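Local coordinates for heat shock protein, putative (Plasmodium falciparum, PDB 1Y6Z) that probably acts as an ATP-dependent protein-folding chaperone of the Hsp90 family, this chain being the middle domain of the longer protein, at residues 5-10 with 74-79; 37-42 with 126-131; 47-52 with 99-104. All coordinates share one frame; numbering follows the deposited sequence.

Contact 1. Residues 5-10 with 74-79; sequences PIWKQD and RLYVKR
The phenol oxygen of Y76, whose ring carries W7 on one face, takes two N-H groups of R74: NE of R74 lies 2.9 Å from OH of Y76, with an N-H...O angle of 150°, and NH2 of R74 adds a weak second bond. The phenol oxygen sits 17° out of the guanidinium plane, and the two bonds fix the phenol end of Y76, whose ring face W7 meets. CH2 of W7 stands 3.4 Å above the Y76 ring, over its centre. The two rings are inclined at 41°, so the indole leans in with its benzene rim. On one indole face P5 places its CB. R79 then closes over this N-terminal turn: its NE is 3.2 Å from CD of P5, the proline meeting the guanidinium at its edge, while CD of R79 lies 3.3 Å from NZ of K8. W7 NE1 donates to D102, whose carboxylate also receives the backbone N of R79. Flat, largely apolar rings suit the buried side, and long cationic chains suit the side nearer solvent, where R79 is exposed and K8 partly so. K8 NZ and R79 NE, 4.5 Å apart, would repel each other, and NE of R79 is buried without a partner. With no hydrogen bond or salt bridge across it, the contact rests on the W7-Y76 rings and the R79 chain packed on P5 and K8, while D102 binds both segments.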
loop_
_atom_site.group_PDB
_atom_site.type_symbol
_atom_site.label_atom_id
_atom_site.label_comp_id
_atom_site.label_asym_id
_atom_site.label_seq_id
_atom_site.Cartn_x
_atom_site.Cartn_y
_atom_site.Cartn_z
ATOM N N PRO B 5 -28.009 -13.039 -3.526
ATOM C CA PRO B 5 -26.976 -12.829 -4.529
ATOM C C PRO B 5 -25.581 -13.160 -3.985
ATOM O O PRO B 5 -25.340 -12.994 -2.778
ATOM C CB PRO B 5 -27.093 -11.340 -4.826
ATOM C CG PRO B 5 -27.530 -10.733 -3.549
ATOM C CD PRO B 5 -28.524 -11.750 -3.007
ATOM N N ILE B 6 -24.685 -13.570 -4.877
ATOM C CA ILE B 6 -23.323 -14.003 -4.517
ATOM C C ILE B 6 -22.619 -13.021 -3.554
ATOM O O ILE B 6 -22.029 -13.464 -2.580
ATOM C CB ILE B 6 -22.450 -14.303 -5.766
ATOM C CG1 ILE B 6 -21.065 -14.851 -5.375
ATOM C CG2 ILE B 6 -22.279 -13.049 -6.601
ATOM C CD1 ILE B 6 -20.311 -15.561 -6.528
ATOM N N TRP B 7 -22.736 -11.712 -3.810
ATOM C CA TRP B 7 -22.035 -10.668 -3.034
ATOM C C TRP B 7 -22.461 -10.491 -1.595
ATOM O O TRP B 7 -21.836 -9.697 -0.864
ATOM C CB TRP B 7 -22.091 -9.312 -3.732
ATOM C CG TRP B 7 -23.496 -8.734 -3.919
ATOM C CD1 TRP B 7 -24.209 -7.961 -3.031
ATOM C CD2 TRP B 7 -24.294 -8.819 -5.101
ATOM N NE1 TRP B 7 -25.417 -7.608 -3.572
ATOM C CE2 TRP B 7 -25.492 -8.103 -4.850
ATOM C CE3 TRP B 7 -24.127 -9.445 -6.343
ATOM C CZ2 TRP B 7 -26.502 -7.997 -5.794
ATOM C CZ3 TRP B 7 -25.136 -9.335 -7.292
ATOM C CH2 TRP B 7 -26.305 -8.619 -7.011
ATOM N N LYS B 8 -23.510 -11.231 -1.219
ATOM C CA LYS B 8 -24.090 -11.242 0.117
ATOM C C LYS B 8 -23.798 -12.545 0.859
ATOM O O LYS B 8 -23.861 -12.590 2.092
ATOM C CB LYS B 8 -25.596 -11.016 0.024
ATOM C CG LYS B 8 -26.039 -9.754 0.736
ATOM C CD LYS B 8 -25.788 -8.498 -0.073
ATOM C CE LYS B 8 -26.260 -7.296 0.704
ATOM N NZ LYS B 8 -27.638 -7.586 1.235
ATOM N N GLN B 9 -23.513 -13.600 0.091
ATOM C CA GLN B 9 -22.950 -14.826 0.610
ATOM C C GLN B 9 -21.528 -14.575 1.178
ATOM O O GLN B 9 -20.807 -13.674 0.735
ATOM C CB GLN B 9 -22.916 -15.881 -0.503
ATOM C CG GLN B 9 -24.231 -15.993 -1.310
ATOM C CD GLN B 9 -24.276 -17.221 -2.223
ATOM O OE1 GLN B 9 -23.993 -18.333 -1.794
ATOM N NE2 GLN B 9 -24.639 -17.015 -3.491
ATOM N N ASP B 10 -21.124 -15.363 2.163
ATOM C CA ASP B 10 -19.763 -15.217 2.715
ATOM C C ASP B 10 -18.772 -15.842 1.741
ATOM O O ASP B 10 -18.965 -16.955 1.296
ATOM C CB ASP B 10 -19.656 -15.913 4.058
ATOM C CG ASP B 10 -19.859 -17.407 3.937
ATOM O OD1 ASP B 10 -20.630 -17.815 3.017
ATOM O OD2 ASP B 10 -19.243 -18.171 4.741
ATOM N N ARG B 74 -21.702 -2.274 -12.010
ATOM C CA ARG B 74 -23.163 -2.311 -11.798
ATOM C C ARG B 74 -23.472 -1.937 -10.338
ATOM O O ARG B 74 -22.972 -2.581 -9.408
ATOM C CB ARG B 74 -23.670 -3.718 -12.056
ATOM C CG ARG B 74 -23.501 -4.185 -13.501
ATOM C CD ARG B 74 -23.828 -5.631 -13.545
ATOM N NE ARG B 74 -25.224 -5.856 -13.168
ATOM C CZ ARG B 74 -26.227 -5.865 -14.052
ATOM N NH1 ARG B 74 -25.989 -5.656 -15.338
ATOM N NH2 ARG B 74 -27.471 -6.092 -13.655
ATOM N N LEU B 75 -24.267 -0.886 -10.161
ATOM C CA LEU B 75 -24.724 -0.490 -8.875
ATOM C C LEU B 75 -26.067 -1.176 -8.495
ATOM O O LEU B 75 -27.038 -1.185 -9.273
ATOM C CB LEU B 75 -24.893 1.018 -8.789
ATOM C CG LEU B 75 -25.656 1.425 -7.509
ATOM C CD1 LEU B 75 -24.769 1.507 -6.272
ATOM C CD2 LEU B 75 -26.424 2.742 -7.706
ATOM N N TYR B 76 -26.100 -1.703 -7.280
ATOM C CA TYR B 76 -27.299 -2.258 -6.684
ATOM C C TYR B 76 -27.511 -1.400 -5.425
ATOM O O TYR B 76 -26.543 -0.913 -4.805
ATOM C CB TYR B 76 -27.110 -3.746 -6.338
ATOM C CG TYR B 76 -26.921 -4.690 -7.533
ATOM C CD1 TYR B 76 -25.680 -4.801 -8.141
ATOM C CD2 TYR B 76 -27.996 -5.445 -8.069
ATOM C CE1 TYR B 76 -25.468 -5.607 -9.190
ATOM C CE2 TYR B 76 -27.792 -6.294 -9.172
ATOM C CZ TYR B 76 -26.498 -6.364 -9.714
ATOM O OH TYR B 76 -26.176 -7.162 -10.783
ATOM N N VAL B 77 -28.771 -1.163 -5.080
ATOM C CA VAL B 77 -29.121 -0.615 -3.769
ATOM C C VAL B 77 -30.056 -1.665 -3.184
ATOM O O VAL B 77 -30.917 -2.199 -3.896
ATOM C CB VAL B 77 -29.778 0.802 -3.857
ATOM C CG1 VAL B 77 -30.090 1.358 -2.486
ATOM C CG2 VAL B 77 -28.843 1.780 -4.554
ATOM N N LYS B 78 -29.846 -2.006 -1.918
ATOM C CA LYS B 78 -30.636 -3.034 -1.227
ATOM C C LYS B 78 -30.937 -4.237 -2.123
ATOM O O LYS B 78 -32.047 -4.790 -2.109
ATOM C CB LYS B 78 -31.937 -2.441 -0.640
ATOM C CG LYS B 78 -31.774 -1.146 0.172
ATOM C CD LYS B 78 -33.137 -0.581 0.608
ATOM C CE LYS B 78 -33.002 0.417 1.765
ATOM N NZ LYS B 78 -34.298 0.509 2.553
ATOM N N ARG B 79 -29.920 -4.638 -2.893
ATOM C CA ARG B 79 -29.964 -5.785 -3.832
ATOM C C ARG B 79 -30.827 -5.587 -5.078
ATOM O O ARG B 79 -30.992 -6.500 -5.875
ATOM C CB ARG B 79 -30.286 -7.098 -3.109
ATOM C CG ARG B 79 -29.481 -7.269 -1.834
ATOM C CD ARG B 79 -29.961 -8.412 -0.958
ATOM N NE ARG B 79 -30.403 -9.553 -1.754
ATOM C CZ ARG B 79 -31.667 -9.942 -1.857
ATOM N NH1 ARG B 79 -31.981 -10.985 -2.619
ATOM N NH2 ARG B 79 -32.619 -9.282 -1.203
#

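Contact 2. Residues 37-42 with 126-131; sequences VHFNVE and KRIVLK
K131 lays its aliphatic chain over one face of the F39 ring. CG of K131 stands above the middle of that ring, 3.5 Å from its centroid and only 8° off the normal, a CH-pi contact in which a methylene points at the pi cloud. The chain runs from the far end of the ring toward its root at CG: CB of K131 is 3.8 Å from CE2 of F39, and CE of K131 reaches 3.7 Å from CG of F39. A bend at chi2 (-77°) turns CD back over the ring. At the ring's edge, near its plane, comes I128, with CG1 4.3 Å from CZ of F39, so the phenyl is met on a face by lysine and at its rim by isoleucine. One turn before K131, R127 offers the flat side of its guanidinium to V41: CG1 of V41 lies over one face, 3.7 Å from NH1 of R127, and CG2 of V41 is 3.8 Å from NH2 of R127. Phenylalanine and valine suit the strand side, since they need no polar partner. K131 gives methylenes and carries its ammonium beyond the ring, whereas R127 lays a face of its charged guanidinium on V41 and keeps its N-H groups for polar partners. Helix 126-131 runs roughly antiparallel to strand 37-41, at 145°, with axes 10.8 Å apart. The charged ends continue to the second subunit, NZ of K131 making a salt bridge to its E141 and NE of R127 one to its E195. Apolar packing within the chain thus shares its side chains with ionic pairing between subunits.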
loop_
_atom_site.group_PDB
_atom_site.type_symbol
_atom_site.label_atom_id
_atom_site.label_comp_id
_atom_site.label_asym_id
_atom_site.label_seq_id
_atom_site.Cartn_x
_atom_site.Cartn_y
_atom_site.Cartn_z
ATOM N N VAL B 37 -11.595 -9.639 -6.450
ATOM C CA VAL B 37 -11.640 -9.518 -4.983
ATOM C C VAL B 37 -13.095 -9.231 -4.578
ATOM O O VAL B 37 -13.783 -8.453 -5.254
ATOM C CB VAL B 37 -10.647 -8.405 -4.466
ATOM C CG1 VAL B 37 -10.874 -7.122 -5.150
ATOM C CG2 VAL B 37 -10.713 -8.282 -2.933
ATOM N N HIS B 38 -13.516 -9.875 -3.495
ATOM C CA HIS B 38 -14.863 -9.717 -2.949
ATOM C C HIS B 38 -14.617 -9.081 -1.567
ATOM O O HIS B 38 -13.900 -9.656 -0.754
ATOM C CB HIS B 38 -15.496 -11.086 -2.832
ATOM C CG HIS B 38 -16.866 -11.085 -2.203
ATOM N ND1 HIS B 38 -17.520 -12.246 -1.874
ATOM C CD2 HIS B 38 -17.709 -10.077 -1.880
ATOM C CE1 HIS B 38 -18.700 -11.957 -1.347
ATOM N NE2 HIS B 38 -18.845 -10.652 -1.358
ATOM N N PHE B 39 -15.152 -7.880 -1.363
ATOM C CA PHE B 39 -15.041 -7.271 -0.052
ATOM C C PHE B 39 -16.351 -6.705 0.427
ATOM O O PHE B 39 -17.273 -6.420 -0.345
ATOM C CB PHE B 39 -13.896 -6.246 -0.043
ATOM C CG PHE B 39 -14.088 -5.082 -0.938
ATOM C CD1 PHE B 39 -14.432 -3.826 -0.406
ATOM C CD2 PHE B 39 -13.890 -5.194 -2.321
ATOM C CE1 PHE B 39 -14.581 -2.722 -1.206
ATOM C CE2 PHE B 39 -14.054 -4.071 -3.150
ATOM C CZ PHE B 39 -14.385 -2.824 -2.592
ATOM N N ASN B 40 -16.420 -6.522 1.735
ATOM C CA ASN B 40 -17.632 -6.015 2.374
ATOM C C ASN B 40 -17.178 -4.966 3.350
ATOM O O ASN B 40 -16.169 -5.171 4.048
ATOM C CB ASN B 40 -18.335 -7.146 3.104
ATOM C CG ASN B 40 -18.776 -8.275 2.168
ATOM O OD1 ASN B 40 -19.505 -8.058 1.188
ATOM N ND2 ASN B 40 -18.324 -9.498 2.473
ATOM N N VAL B 41 -17.855 -3.828 3.332
ATOM C CA VAL B 41 -17.602 -2.798 4.317
ATOM C C VAL B 41 -18.817 -2.660 5.236
ATOM O O VAL B 41 -19.940 -2.591 4.759
ATOM C CB VAL B 41 -17.259 -1.474 3.645
ATOM C CG1 VAL B 41 -16.894 -0.455 4.693
ATOM C CG2 VAL B 41 -16.084 -1.680 2.697
ATOM N N GLU B 42 -18.574 -2.638 6.550
ATOM C CA GLU B 42 -19.653 -2.642 7.564
ATOM C C GLU B 42 -19.587 -1.369 8.434
ATOM O O GLU B 42 -18.552 -1.082 9.001
ATOM C CB GLU B 42 -19.536 -3.892 8.440
ATOM C CG GLU B 42 -19.093 -5.174 7.681
ATOM C CD GLU B 42 -17.564 -5.324 7.481
ATOM O OE1 GLU B 42 -17.128 -6.427 7.079
ATOM O OE2 GLU B 42 -16.794 -4.353 7.710
ATOM N N LYS B 126 -13.324 5.752 -3.353
ATOM C CA LYS B 126 -11.979 5.647 -2.801
ATOM C C LYS B 126 -11.589 4.226 -2.398
ATOM O O LYS B 126 -10.486 3.832 -2.641
ATOM C CB LYS B 126 -11.828 6.603 -1.593
ATOM C CG LYS B 126 -10.358 6.980 -1.380
ATOM C CD LYS B 126 -10.110 7.522 0.032
ATOM C CE LYS B 126 -8.687 7.168 0.451
ATOM N NZ LYS B 126 -8.233 8.042 1.577
ATOM N N ARG B 127 -12.509 3.485 -1.780
ATOM C CA ARG B 127 -12.295 2.116 -1.284
ATOM C C ARG B 127 -12.115 1.199 -2.504
ATOM O O ARG B 127 -11.309 0.273 -2.504
ATOM C CB ARG B 127 -13.556 1.652 -0.581
ATOM C CG ARG B 127 -13.636 1.470 0.975
ATOM C CD ARG B 127 -12.992 2.495 1.815
ATOM N NE ARG B 127 -13.591 2.620 3.177
ATOM C CZ ARG B 127 -13.621 1.677 4.129
ATOM N NH1 ARG B 127 -14.153 1.959 5.331
ATOM N NH2 ARG B 127 -13.128 0.456 3.920
ATOM N N ILE B 128 -12.919 1.451 -3.523
ATOM C CA ILE B 128 -12.760 0.690 -4.770
ATOM C C ILE B 128 -11.369 0.862 -5.378
ATOM O O ILE B 128 -10.765 -0.097 -5.816
ATOM C CB ILE B 128 -13.856 1.042 -5.765
ATOM C CG1 ILE B 128 -15.145 0.361 -5.320
ATOM C CG2 ILE B 128 -13.516 0.508 -7.179
ATOM C CD1 ILE B 128 -16.311 0.624 -6.229
ATOM N N VAL B 129 -10.868 2.091 -5.460
ATOM C CA VAL B 129 -9.570 2.332 -6.092
ATOM C C VAL B 129 -8.470 1.649 -5.297
ATOM O O VAL B 129 -7.572 0.998 -5.848
ATOM C CB VAL B 129 -9.310 3.847 -6.236
ATOM C CG1 VAL B 129 -7.905 4.138 -6.794
ATOM C CG2 VAL B 129 -10.401 4.450 -7.070
ATOM N N LEU B 130 -8.511 1.804 -3.983
ATOM C CA LEU B 130 -7.569 1.105 -3.160
ATOM C C LEU B 130 -7.614 -0.452 -3.268
ATOM O O LEU B 130 -6.543 -1.068 -3.324
ATOM C CB LEU B 130 -7.579 1.657 -1.730
ATOM C CG LEU B 130 -7.259 3.192 -1.777
ATOM C CD1 LEU B 130 -7.217 3.873 -0.373
ATOM C CD2 LEU B 130 -5.999 3.637 -2.644
ATOM N N LYS B 131 -8.807 -1.065 -3.324
ATOM C CA LYS B 131 -8.909 -2.524 -3.469
ATOM C C LYS B 131 -8.375 -2.912 -4.856
ATOM O O LYS B 131 -7.771 -3.974 -5.003
ATOM C CB LYS B 131 -10.362 -3.030 -3.306
ATOM C CG LYS B 131 -10.823 -3.041 -1.856
ATOM C CD LYS B 131 -10.262 -4.204 -1.120
ATOM C CE LYS B 131 -10.770 -4.175 0.325
ATOM N NZ LYS B 131 -10.027 -5.138 1.155
#

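Contact 3. Residues 47-52 with 99-104; sequences FNSILY and GIVDSE
The Y52 ring turns its edge to G99, CD1 of Y52 lying 4.4 Å from CA of G99, and the ring of F47 is touched obliquely by V101, whose CG1 is 4.1 Å from CD1 of F47. On the opposite face from F47 and V101, N48 and D102 lie side by side, amide and carboxylate planes 65° apart; the carboxylate accepts from NE1 of W7 and the backbone N of R79. The strands are antiparallel. N48 and D102 form one hydrogen-bonded pair, N48 N to D102 O and D102 N to N48 O, each at 2.9 Å; I50 and I100 form the next. The carbonyl of I100 is gripped twice, by I50 N at 3.2 Å and by the S49 hydroxyl, whose OG lies 2.8 Å from I100 O. Serine is small enough for this: OG anti to the backbone N (chi1 -170°) points it at the neighbouring strand. G99, without a side chain, lets I50 O come within 3.1 Å of its CA. I50 and I100 face helix 16-27, whereas F47, L51 and V101 face helix 121-141. Two inner strands of the mixed sheet, with helices on both faces, are part of the three-layer alpha-beta-alpha core characteristic of the Hsp90 middle domain.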
loop_
_atom_site.group_PDB
_atom_site.type_symbol
_atom_site.label_atom_id
_atom_site.label_comp_id
_atom_site.label_asym_id
_atom_site.label_seq_id
_atom_site.Cartn_x
_atom_site.Cartn_y
_atom_site.Cartn_z
ATOM N N PHE B 47 -21.540 -1.505 2.422
ATOM C CA PHE B 47 -21.662 -1.974 1.030
ATOM C C PHE B 47 -20.847 -3.267 0.834
ATOM O O PHE B 47 -19.947 -3.586 1.643
ATOM C CB PHE B 47 -21.309 -0.865 0.014
ATOM C CG PHE B 47 -19.831 -0.533 -0.070
ATOM C CD1 PHE B 47 -18.974 -1.288 -0.886
ATOM C CD2 PHE B 47 -19.294 0.511 0.665
ATOM C CE1 PHE B 47 -17.612 -0.993 -0.955
ATOM C CE2 PHE B 47 -17.909 0.811 0.613
ATOM C CZ PHE B 47 -17.081 0.070 -0.220
ATOM N N ASN B 48 -21.222 -4.007 -0.203
ATOM C CA ASN B 48 -20.511 -5.199 -0.667
ATOM C C ASN B 48 -19.941 -4.910 -2.044
ATOM O O ASN B 48 -20.519 -4.148 -2.791
ATOM C CB ASN B 48 -21.491 -6.346 -0.828
ATOM C CG ASN B 48 -22.334 -6.570 0.388
ATOM O OD1 ASN B 48 -21.866 -7.128 1.391
ATOM N ND2 ASN B 48 -23.614 -6.187 0.299
ATOM N N SER B 49 -18.803 -5.507 -2.402
ATOM C CA SER B 49 -18.322 -5.293 -3.751
ATOM C C SER B 49 -17.607 -6.537 -4.219
ATOM O O SER B 49 -17.025 -7.249 -3.424
ATOM C CB SER B 49 -17.418 -4.068 -3.885
ATOM O OG SER B 49 -17.125 -3.721 -5.253
ATOM N N ILE B 50 -17.758 -6.841 -5.495
ATOM C CA ILE B 50 -16.868 -7.854 -6.101
ATOM C C ILE B 50 -16.334 -7.141 -7.323
ATOM O O ILE B 50 -17.139 -6.613 -8.103
ATOM C CB ILE B 50 -17.583 -9.168 -6.550
ATOM C CG1 ILE B 50 -18.459 -9.759 -5.441
ATOM C CG2 ILE B 50 -16.489 -10.180 -7.058
ATOM C CD1 ILE B 50 -19.243 -11.016 -5.842
ATOM N N LEU B 51 -15.006 -7.121 -7.503
ATOM C CA LEU B 51 -14.400 -6.377 -8.560
ATOM C C LEU B 51 -13.562 -7.406 -9.329
ATOM O O LEU B 51 -12.951 -8.220 -8.719
ATOM C CB LEU B 51 -13.449 -5.349 -7.950
ATOM C CG LEU B 51 -14.087 -4.161 -7.164
ATOM C CD1 LEU B 51 -12.842 -3.253 -6.723
ATOM C CD2 LEU B 51 -15.000 -3.407 -8.072
ATOM N N TYR B 52 -13.610 -7.370 -10.656
ATOM C CA TYR B 52 -12.931 -8.319 -11.536
ATOM C C TYR B 52 -12.035 -7.527 -12.501
ATOM O O TYR B 52 -12.422 -6.499 -13.026
ATOM C CB TYR B 52 -13.949 -9.026 -12.405
ATOM C CG TYR B 52 -14.870 -9.992 -11.641
ATOM C CD1 TYR B 52 -16.077 -9.557 -11.117
ATOM C CD2 TYR B 52 -14.498 -11.330 -11.483
ATOM C CE1 TYR B 52 -16.955 -10.445 -10.432
ATOM C CE2 TYR B 52 -15.329 -12.199 -10.800
ATOM C CZ TYR B 52 -16.555 -11.757 -10.279
ATOM O OH TYR B 52 -17.408 -12.674 -9.653
ATOM N N GLY B 99 -17.535 -5.160 -12.317
ATOM C CA GLY B 99 -17.812 -5.506 -10.934
ATOM C C GLY B 99 -19.183 -5.023 -10.469
ATOM O O GLY B 99 -19.970 -4.476 -11.255
ATOM N N ILE B 100 -19.450 -5.260 -9.190
ATOM C CA ILE B 100 -20.703 -4.868 -8.622
ATOM C C ILE B 100 -20.433 -4.102 -7.345
ATOM O O ILE B 100 -19.453 -4.358 -6.640
ATOM C CB ILE B 100 -21.692 -6.092 -8.418
ATOM C CG1 ILE B 100 -21.328 -6.922 -7.192
ATOM C CG2 ILE B 100 -21.803 -7.011 -9.740
ATOM C CD1 ILE B 100 -21.956 -6.399 -5.843
ATOM N N VAL B 101 -21.328 -3.179 -7.028
ATOM C CA VAL B 101 -21.380 -2.598 -5.684
ATOM C C VAL B 101 -22.835 -2.717 -5.202
ATOM O O VAL B 101 -23.753 -2.326 -5.933
ATOM C CB VAL B 101 -21.015 -1.099 -5.702
ATOM C CG1 VAL B 101 -21.141 -0.508 -4.251
ATOM C CG2 VAL B 101 -19.630 -0.868 -6.255
ATOM N N ASP B 102 -23.047 -3.277 -4.017
ATOM C CA ASP B 102 -24.392 -3.233 -3.419
ATOM C C ASP B 102 -24.343 -2.444 -2.136
ATOM O O ASP B 102 -23.745 -2.895 -1.158
ATOM C CB ASP B 102 -24.902 -4.624 -3.131
ATOM C CG ASP B 102 -26.382 -4.646 -2.709
ATOM O OD1 ASP B 102 -26.915 -5.749 -2.564
ATOM O OD2 ASP B 102 -27.011 -3.590 -2.553
ATOM N N SER B 103 -24.988 -1.280 -2.174
ATOM C CA SER B 103 -25.055 -0.316 -1.083
ATOM C C SER B 103 -26.338 -0.456 -0.255
ATOM O O SER B 103 -27.408 -0.745 -0.784
ATOM C CB SER B 103 -24.994 1.098 -1.664
ATOM O OG SER B 103 -24.569 2.027 -0.682
ATOM N N GLU B 104 -26.220 -0.239 1.053
ATOM C CA GLU B 104 -27.395 -0.164 1.937
ATOM C C GLU B 104 -28.173 1.161 1.793
ATOM O O GLU B 104 -29.372 1.234 2.097
ATOM C CB GLU B 104 -26.960 -0.353 3.399
ATOM C CG GLU B 104 -28.079 -0.782 4.347
ATOM C CD GLU B 104 -28.580 -2.186 4.045
ATOM O OE1 GLU B 104 -29.731 -2.297 3.561
ATOM O OE2 GLU B 104 -27.822 -3.166 4.284
#

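Overall arrangement
All three contacts involve one five-stranded mixed sheet. Contact 3 lies between its second and third strands; its centre is about 6 Å from that of contact 1 and about 8 Å from that of contact 2, while the centres of contacts 1 and 2 are about 13 Å apart. Contact 2 joins the edge strand 35-41 to helix 121-141, and contact 1 brings the N-terminal turn onto strand 73-77, beside 98-103. Along the chain contact 3 is nested within contact 2, and contact 1 interleaves with both. H38 reaches back to the carbonyl of W7, tying contacts 2 and 1. Segments distant in sequence thus meet on one open sheet, which with its covering helices forms the alpha-beta part of this Hsp90-family middle domain.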